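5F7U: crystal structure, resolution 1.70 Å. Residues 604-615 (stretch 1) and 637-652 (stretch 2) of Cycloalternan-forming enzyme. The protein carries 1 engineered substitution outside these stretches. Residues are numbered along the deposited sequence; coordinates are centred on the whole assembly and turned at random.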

# COMPACT_ATOMS: atom_id res chain seq x y z
N THR A 604 8.91 -15.23 3.87
CA THR A 604 8.84 -16.70 3.76
C THR A 604 7.46 -17.19 3.35
O THR A 604 6.45 -16.48 3.48
CB THR A 604 9.23 -17.40 5.07
OG1 THR A 604 8.44 -16.87 6.13
CG2 THR A 604 10.70 -17.19 5.40
N SER A 605 7.41 -18.43 2.87
CA SER A 605 6.16 -19.05 2.42
C SER A 605 5.37 -19.60 3.60
O SER A 605 5.23 -20.83 3.78
CB SER A 605 6.44 -20.13 1.37
OG SER A 605 6.95 -19.50 0.19
N THR A 606 4.84 -18.69 4.41
CA THR A 606 4.00 -19.08 5.55
C THR A 606 2.77 -18.18 5.64
O THR A 606 2.76 -17.08 5.07
CB THR A 606 4.73 -18.98 6.90
OG1 THR A 606 5.01 -17.60 7.16
CG2 THR A 606 6.03 -19.77 6.91
N PHE A 607 1.77 -18.64 6.39
CA PHE A 607 0.59 -17.81 6.66
C PHE A 607 0.93 -16.59 7.51
O PHE A 607 0.39 -15.51 7.30
CB PHE A 607 -0.54 -18.64 7.27
CG PHE A 607 -1.40 -19.32 6.24
CD1 PHE A 607 -2.41 -18.61 5.60
CD2 PHE A 607 -1.19 -20.66 5.90
CE1 PHE A 607 -3.22 -19.22 4.65
CE2 PHE A 607 -2.01 -21.29 4.94
CZ PHE A 607 -3.01 -20.55 4.32
N ASP A 608 1.85 -16.75 8.47
CA ASP A 608 2.31 -15.58 9.24
C ASP A 608 2.89 -14.49 8.32
O ASP A 608 2.62 -13.29 8.50
CB ASP A 608 3.34 -16.01 10.31
CG ASP A 608 2.70 -16.64 11.55
OD1 ASP A 608 1.46 -16.59 11.73
OD2 ASP A 608 3.45 -17.21 12.37
N SER A 609 3.68 -14.90 7.33
CA SER A 609 4.23 -13.93 6.39
C SER A 609 3.14 -13.30 5.53
O SER A 609 3.19 -12.11 5.27
CB SER A 609 5.30 -14.55 5.47
OG SER A 609 6.38 -15.03 6.28
N PHE A 610 2.18 -14.11 5.10
CA PHE A 610 1.02 -13.64 4.30
C PHE A 610 0.32 -12.54 5.11
O PHE A 610 0.03 -11.46 4.57
CB PHE A 610 0.11 -14.85 4.05
CG PHE A 610 -1.11 -14.61 3.16
CD1 PHE A 610 -1.33 -13.43 2.45
CD2 PHE A 610 -2.01 -15.68 3.01
CE1 PHE A 610 -2.46 -13.29 1.64
CE2 PHE A 610 -3.14 -15.56 2.19
CZ PHE A 610 -3.36 -14.36 1.50
N GLN A 611 0.08 -12.79 6.40
CA GLN A 611 -0.54 -11.79 7.27
C GLN A 611 0.27 -10.50 7.31
O GLN A 611 -0.32 -9.41 7.22
CB GLN A 611 -0.74 -12.31 8.68
CG GLN A 611 -1.78 -13.44 8.75
CD GLN A 611 -1.67 -14.28 10.02
OE1 GLN A 611 -1.10 -13.82 11.03
NE2 GLN A 611 -2.19 -15.51 9.97
N ALA A 612 1.59 -10.63 7.38
CA ALA A 612 2.45 -9.44 7.43
C ALA A 612 2.45 -8.69 6.09
O ALA A 612 2.46 -7.46 6.06
CB ALA A 612 3.86 -9.82 7.84
N SER A 613 2.40 -9.43 4.97
CA SER A 613 2.32 -8.81 3.65
C SER A 613 1.05 -7.96 3.53
O SER A 613 1.09 -6.83 3.02
CB SER A 613 2.32 -9.89 2.56
OG SER A 613 3.52 -10.65 2.58
N LEU A 614 -0.07 -8.50 4.00
CA LEU A 614 -1.31 -7.73 3.90
C LEU A 614 -1.23 -6.44 4.74
O LEU A 614 -1.67 -5.37 4.30
CB LEU A 614 -2.53 -8.61 4.22
CG LEU A 614 -3.93 -8.00 4.11
CD1 LEU A 614 -4.12 -7.22 2.80
CD2 LEU A 614 -4.95 -9.12 4.23
N LYS A 615 -0.66 -6.54 5.95
CA LYS A 615 -0.43 -5.32 6.76
C LYS A 615 0.43 -4.30 6.03
O LYS A 615 0.15 -3.07 6.05
CB LYS A 615 0.17 -5.69 8.12
CG LYS A 615 -0.83 -6.51 8.96
CD LYS A 615 -0.16 -7.00 10.24
CE LYS A 615 -0.96 -8.13 10.87
NZ LYS A 615 -0.29 -8.66 12.11
N GLY A 637 11.95 -20.07 1.81
CA GLY A 637 11.53 -20.99 2.84
C GLY A 637 11.06 -22.25 2.16
O GLY A 637 11.14 -22.38 0.93
N ASP A 638 10.53 -23.18 2.95
CA ASP A 638 9.98 -24.41 2.40
C ASP A 638 8.84 -24.05 1.44
O ASP A 638 8.14 -23.04 1.64
CB ASP A 638 9.50 -25.33 3.52
CG ASP A 638 10.65 -25.92 4.35
OD1 ASP A 638 11.79 -26.05 3.84
OD2 ASP A 638 10.39 -26.29 5.51
N TYR A 639 8.69 -24.86 0.40
CA TYR A 639 7.75 -24.55 -0.67
C TYR A 639 6.35 -24.42 -0.08
O TYR A 639 5.99 -25.21 0.82
CB TYR A 639 7.79 -25.63 -1.77
CG TYR A 639 7.18 -25.11 -3.04
CD1 TYR A 639 7.94 -24.34 -3.92
CD2 TYR A 639 5.83 -25.30 -3.31
CE1 TYR A 639 7.38 -23.80 -5.06
CE2 TYR A 639 5.25 -24.76 -4.46
CZ TYR A 639 6.03 -24.02 -5.33
OH TYR A 639 5.46 -23.47 -6.46
N PRO A 640 5.55 -23.43 -0.54
CA PRO A 640 4.23 -23.26 0.12
C PRO A 640 3.38 -24.50 -0.01
O PRO A 640 3.51 -25.26 -0.99
CB PRO A 640 3.59 -22.09 -0.66
CG PRO A 640 4.42 -21.94 -1.90
CD PRO A 640 5.81 -22.35 -1.50
N THR A 641 2.52 -24.73 0.98
CA THR A 641 1.54 -25.79 0.86
C THR A 641 0.54 -25.38 -0.23
O THR A 641 0.44 -24.19 -0.56
CB THR A 641 0.78 -25.98 2.17
OG1 THR A 641 0.12 -24.75 2.51
CG2 THR A 641 1.74 -26.33 3.31
N ALA A 642 -0.23 -26.35 -0.72
CA ALA A 642 -1.26 -26.06 -1.72
C ALA A 642 -2.29 -25.09 -1.16
O ALA A 642 -2.75 -24.18 -1.87
CB ALA A 642 -1.93 -27.35 -2.18
N GLU A 643 -2.61 -25.27 0.12
CA GLU A 643 -3.55 -24.38 0.82
C GLU A 643 -3.03 -22.94 0.81
O GLU A 643 -3.75 -22.02 0.41
CB GLU A 643 -3.74 -24.85 2.27
CG GLU A 643 -4.76 -24.00 3.02
CD GLU A 643 -4.76 -24.24 4.52
OE1 GLU A 643 -5.62 -23.66 5.21
OE2 GLU A 643 -3.90 -25.02 5.01
N LEU A 644 -1.79 -22.73 1.26
CA LEU A 644 -1.24 -21.37 1.24
C LEU A 644 -1.21 -20.81 -0.18
O LEU A 644 -1.56 -19.65 -0.40
CB LEU A 644 0.17 -21.31 1.86
CG LEU A 644 0.85 -19.92 1.80
CD1 LEU A 644 0.07 -18.80 2.51
CD2 LEU A 644 2.24 -20.00 2.40
N TYR A 645 -0.76 -21.64 -1.13
CA TYR A 645 -0.64 -21.17 -2.50
C TYR A 645 -2.01 -20.68 -3.01
O TYR A 645 -2.09 -19.62 -3.63
CB TYR A 645 -0.04 -22.25 -3.41
CG TYR A 645 0.34 -21.69 -4.76
CD1 TYR A 645 1.58 -21.08 -4.94
CD2 TYR A 645 -0.55 -21.74 -5.85
CE1 TYR A 645 1.94 -20.55 -6.16
CE2 TYR A 645 -0.20 -21.20 -7.08
CZ TYR A 645 1.04 -20.60 -7.22
OH TYR A 645 1.42 -20.07 -8.43
N LYS A 646 -3.07 -21.45 -2.73
CA LYS A 646 -4.42 -21.12 -3.20
C LYS A 646 -4.97 -19.86 -2.51
O LYS A 646 -5.58 -19.00 -3.17
CB LYS A 646 -5.38 -22.31 -2.98
CG LYS A 646 -5.17 -23.44 -3.97
CD LYS A 646 -6.22 -24.51 -3.72
CE LYS A 646 -6.23 -25.58 -4.81
NZ LYS A 646 -7.35 -26.52 -4.49
N ARG A 647 -4.73 -19.74 -1.21
CA ARG A 647 -5.18 -18.57 -0.44
C ARG A 647 -4.49 -17.30 -0.90
O ARG A 647 -5.14 -16.26 -1.07
CB ARG A 647 -4.99 -18.77 1.07
CG ARG A 647 -5.82 -19.88 1.69
CD ARG A 647 -7.31 -19.65 1.46
NE ARG A 647 -8.17 -20.46 2.32
CZ ARG A 647 -9.48 -20.58 2.16
NH1 ARG A 647 -10.10 -19.90 1.19
NH2 ARG A 647 -10.17 -21.35 2.99
N ALA A 648 -3.18 -17.41 -1.13
CA ALA A 648 -2.36 -16.30 -1.59
C ALA A 648 -2.74 -15.89 -3.01
O ALA A 648 -2.85 -14.69 -3.29
CB ALA A 648 -0.89 -16.68 -1.51
N THR A 649 -2.96 -16.87 -3.88
CA THR A 649 -3.39 -16.63 -5.26
C THR A 649 -4.65 -15.76 -5.29
O THR A 649 -4.69 -14.77 -6.02
CB THR A 649 -3.68 -17.95 -5.98
OG1 THR A 649 -2.47 -18.67 -6.17
CG2 THR A 649 -4.38 -17.73 -7.33
N ALA A 650 -5.65 -16.13 -4.50
CA ALA A 650 -6.94 -15.44 -4.51
C ALA A 650 -6.76 -13.99 -4.07
O ALA A 650 -7.29 -13.06 -4.71
CB ALA A 650 -7.91 -16.15 -3.58
N MET A 651 -6.03 -13.79 -2.97
CA MET A 651 -5.79 -12.43 -2.49
C MET A 651 -4.99 -11.63 -3.54
O MET A 651 -5.33 -10.49 -3.83
CB MET A 651 -5.13 -12.43 -1.11
CG MET A 651 -4.82 -11.03 -0.56
SD MET A 651 -3.21 -10.44 -1.14
CE MET A 651 -3.29 -8.72 -0.68
N ALA A 652 -3.95 -12.25 -4.10
CA ALA A 652 -3.05 -11.56 -5.03
C ALA A 652 -3.78 -11.08 -6.28
O ALA A 652 -3.50 -9.97 -6.79
CB ALA A 652 -1.87 -12.46 -5.43
O HOH W 1 3.31 -23.12 3.50
O HOH W 2 7.69 -22.12 4.28

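Stretch 2 approaches stretch 1 first as an extended loop and then as a helix, 642-652, whose axis runs nearly parallel to that of helix 607-615, at 12° and a closest approach of 11.1 Å. No direct hydrogen bond joins the two stretches; the contact rests on apolar packing and two bridging waters.

At the start, Gly637 lies beside Thr604 and Ser605. Its backbone angles (phi 90°, psi -175°) would by themselves jam a CB against the preceding carbonyl oxygen, and an ideal CB would also sit a tight 3.5 Å from Thr604 CB. Asp638 meets stretch 1 through its backbone: its O lies 3.4 Å from Ser605 CB. The same carbonyl accepts from water 2 (2.8 Å from Asp638 O), which also donates to Ser605 O at 2.8 Å. Tyr639 points away, but Pro640 returns to the contact, with its CD 3.5 Å from Ser605 OG, a hydroxyl that is hydrogen-bonded elsewhere in the structure.

Thr641 N donates to water 1 at 3.1 Å, and this water donates in turn to Ser605 O at 3.0 Å, so one carbonyl receives both bridges. Thr641 also caps its helix, its OG1 accepting from Leu644 N at 3.0 Å. Thr606 does the same in stretch 1, where its OG1 accepts from Ser609 N at 3.0 Å. Both helices are thus preceded by a threonine in the p rotamer whose OG1 caps the backbone N three residues on.

Within the helix, Glu643 brings its CD to 4.1 Å from Phe607 CE2. Leu644 is the centre of the packing, with the largest area covered by the opposing stretch. Its CD2 reaches the backbone before the first helix, 3.4 Å from Ser605 C and 3.5 Å from Thr606 N. Its CD1 sits over the face of Phe607, 3.8 Å from the ring centroid and only 3° off the normal, a nearly ideal CH-pi arrangement. Leu644 CD1 is also 3.8 Å from Phe610 CD2, so this methyl links the two aromatic rings.

One turn later, Arg647 places its CG at the edge of Phe607, 3.9 Å from CZ, while its guanidinium leads away to partners elsewhere in the structure. Its carbonyl O lies 3.7 Å from Phe610 CZ. Ala648 packs over one face of Phe610, its small CB 4.5 Å from CE2, and Phe610 CZ approaches Ala648 CA to 3.8 Å. Met651 closes the row: its CB meets the edge of Phe610, 3.7 Å from CZ, and its CE reaches Leu614 CD1 at 3.9 Å.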